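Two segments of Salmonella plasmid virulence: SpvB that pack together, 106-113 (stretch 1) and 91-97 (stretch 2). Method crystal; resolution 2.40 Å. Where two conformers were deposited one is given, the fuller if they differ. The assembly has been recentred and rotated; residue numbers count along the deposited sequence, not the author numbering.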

# COMPACT_ATOMS: atom_id res chain seq x y z
N GLN A 106 0.13 -7.27 24.16
CA GLN A 106 0.85 -6.15 24.74
C GLN A 106 -0.04 -4.92 24.75
O GLN A 106 -0.98 -4.80 23.96
CB GLN A 106 2.15 -5.84 23.97
CG GLN A 106 1.90 -5.16 22.62
CD GLN A 106 3.17 -4.78 21.88
OE1 GLN A 106 4.14 -4.33 22.48
NE2 GLN A 106 3.16 -4.96 20.57
N SER A 107 0.24 -4.01 25.67
CA SER A 107 -0.46 -2.74 25.68
C SER A 107 0.21 -1.76 24.71
O SER A 107 1.35 -1.95 24.28
CB SER A 107 -0.52 -2.15 27.09
OG SER A 107 0.77 -1.77 27.53
N TYR A 108 -0.53 -0.71 24.36
CA TYR A 108 -0.10 0.26 23.36
C TYR A 108 -0.22 1.67 23.90
O TYR A 108 -1.22 2.02 24.53
CB TYR A 108 -0.94 0.13 22.07
CG TYR A 108 -0.62 -1.10 21.25
CD1 TYR A 108 -1.25 -2.31 21.51
CD2 TYR A 108 0.30 -1.04 20.22
CE1 TYR A 108 -0.96 -3.43 20.77
CE2 TYR A 108 0.60 -2.17 19.47
CZ TYR A 108 -0.04 -3.36 19.75
OH TYR A 108 0.25 -4.48 19.00
N THR A 109 0.80 2.48 23.65
CA THR A 109 0.69 3.92 23.81
C THR A 109 0.05 4.49 22.55
O THR A 109 0.58 4.31 21.44
CB THR A 109 2.06 4.55 24.05
OG1 THR A 109 2.61 4.05 25.28
CG2 THR A 109 1.95 6.07 24.14
N VAL A 110 -1.10 5.13 22.71
CA VAL A 110 -1.91 5.59 21.58
C VAL A 110 -2.00 7.11 21.64
O VAL A 110 -2.52 7.66 22.62
CB VAL A 110 -3.31 4.96 21.60
CG1 VAL A 110 -4.14 5.48 20.43
CG2 VAL A 110 -3.19 3.44 21.55
N THR A 111 -1.50 7.76 20.60
CA THR A 111 -1.43 9.22 20.53
C THR A 111 -2.31 9.70 19.38
O THR A 111 -2.10 9.30 18.23
CB THR A 111 0.01 9.69 20.33
OG1 THR A 111 0.86 9.08 21.31
CG2 THR A 111 0.10 11.20 20.44
N ARG A 112 -3.27 10.56 19.68
CA ARG A 112 -4.12 11.11 18.64
C ARG A 112 -3.41 12.25 17.92
O ARG A 112 -2.79 13.11 18.54
CB ARG A 112 -5.43 11.63 19.24
CG ARG A 112 -6.28 12.39 18.24
CD ARG A 112 -7.72 12.55 18.69
NE ARG A 112 -8.53 13.15 17.63
CZ ARG A 112 -9.72 13.70 17.82
NH1 ARG A 112 -10.26 13.74 19.03
NH2 ARG A 112 -10.38 14.21 16.78
N TYR A 113 -3.51 12.25 16.59
CA TYR A 113 -2.96 13.31 15.76
C TYR A 113 -4.08 13.93 14.94
O TYR A 113 -5.08 13.28 14.61
CB TYR A 113 -1.86 12.78 14.83
CG TYR A 113 -0.53 12.57 15.52
CD1 TYR A 113 -0.27 11.40 16.24
CD2 TYR A 113 0.46 13.54 15.46
CE1 TYR A 113 0.95 11.22 16.87
CE2 TYR A 113 1.68 13.36 16.09
CZ TYR A 113 1.92 12.20 16.79
OH TYR A 113 3.14 12.04 17.41
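Stretch 2 (91-97) PNPVTCF

Four backbone hydrogen bonds, each 2.9 Å, fix stretch 2 against stretch 1: Tyr108 N to Cys96 O, Cys96 N to Tyr108 O, Val110 N to Val94 O and Val94 N to Val110 O, with N-H...O angles of 149° to 170°. Such reciprocal pairs define an antiparallel ladder, and the N-to-C directions of the extended segments 107-113 and 94-96 accordingly differ by 146°, their axes approaching to 4.7 Å. Between the two bonded pairs lies the non-hydrogen-bonded pair Thr109-Thr95, with CA atoms 4.9 Å apart; here a water bridges the side chains, 2.6 Å from Thr95 OG1 and donating to Thr109 OG1 at 2.8 Å.

Beyond Val94 the backbone pairing gives way to a side chain. The peptide bond before Pro93 is cis. Pro93 lies nearest Thr111, at a place in the alternation where no cross-strand backbone bond would be expected, and at the next step the carboxamide of Asn92 serves in place of a backbone partner, accepting from Arg112 N at OD1 (2.9 Å, 166°) and donating from ND2 to Arg112 O (3.1 Å, 153°). Pro93 CB packs 3.3 Å from Thr111 OG1.

On the face shared by Tyr108, Val110, Val94 and Cys96, Val110 CG2 meets Cys96 SG at 3.6 Å, and Val110 CB lies 4.1 Å from Val94 CG2. At the other end, Phe97 CD1 reaches Ser107 CB at 3.6 Å, the ring oblique to it.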

# COMPACT_ATOMS: atom_id res chain seq x y z
N PRO A 91 -6.95 12.86 28.18
CA PRO A 91 -5.49 12.77 28.13
C PRO A 91 -5.01 12.23 26.80
O PRO A 91 -5.67 11.40 26.16
CB PRO A 91 -5.15 11.82 29.28
CG PRO A 91 -6.41 11.06 29.54
CD PRO A 91 -7.52 12.01 29.24
N ASN A 92 -3.85 12.71 26.37
CA ASN A 92 -3.22 12.25 25.14
C ASN A 92 -1.72 12.22 25.38
O ASN A 92 -1.11 13.25 25.69
CB ASN A 92 -3.57 13.17 23.97
CG ASN A 92 -3.21 12.58 22.63
OD1 ASN A 92 -3.20 11.35 22.46
ND2 ASN A 92 -2.92 13.43 21.66
N PRO A 93 -1.07 11.05 25.25
CA PRO A 93 -1.60 9.75 24.81
C PRO A 93 -2.38 8.99 25.89
O PRO A 93 -2.40 9.40 27.05
CB PRO A 93 -0.34 8.98 24.43
CG PRO A 93 0.69 9.51 25.36
CD PRO A 93 0.38 10.97 25.53
N VAL A 94 -3.02 7.89 25.49
CA VAL A 94 -3.67 6.97 26.41
C VAL A 94 -2.98 5.61 26.30
O VAL A 94 -2.21 5.35 25.38
CB VAL A 94 -5.18 6.84 26.17
CG1 VAL A 94 -5.85 8.20 26.22
CG2 VAL A 94 -5.45 6.15 24.83
N THR A 95 -3.26 4.74 27.26
CA THR A 95 -2.78 3.37 27.24
C THR A 95 -3.95 2.45 26.88
O THR A 95 -5.01 2.52 27.50
CB THR A 95 -2.19 2.96 28.59
OG1 THR A 95 -1.05 3.79 28.87
CG2 THR A 95 -1.75 1.50 28.56
N CYS A 96 -3.74 1.60 25.88
CA CYS A 96 -4.79 0.74 25.35
C CYS A 96 -4.37 -0.71 25.46
O CYS A 96 -3.29 -1.09 25.00
CB CYS A 96 -5.12 1.09 23.90
SG CYS A 96 -6.04 2.63 23.68
N PHE A 97 -5.22 -1.53 26.08
CA PHE A 97 -5.00 -2.96 26.20
C PHE A 97 -5.85 -3.78 25.23
O PHE A 97 -5.59 -4.97 25.06
CB PHE A 97 -5.31 -3.44 27.63
CG PHE A 97 -4.47 -2.79 28.69
CD1 PHE A 97 -3.25 -3.33 29.06
CD2 PHE A 97 -4.92 -1.64 29.35
CE1 PHE A 97 -2.48 -2.74 30.05
CE2 PHE A 97 -4.15 -1.05 30.34
CZ PHE A 97 -2.93 -1.60 30.69
O HOH W 1 1.07 3.28 27.43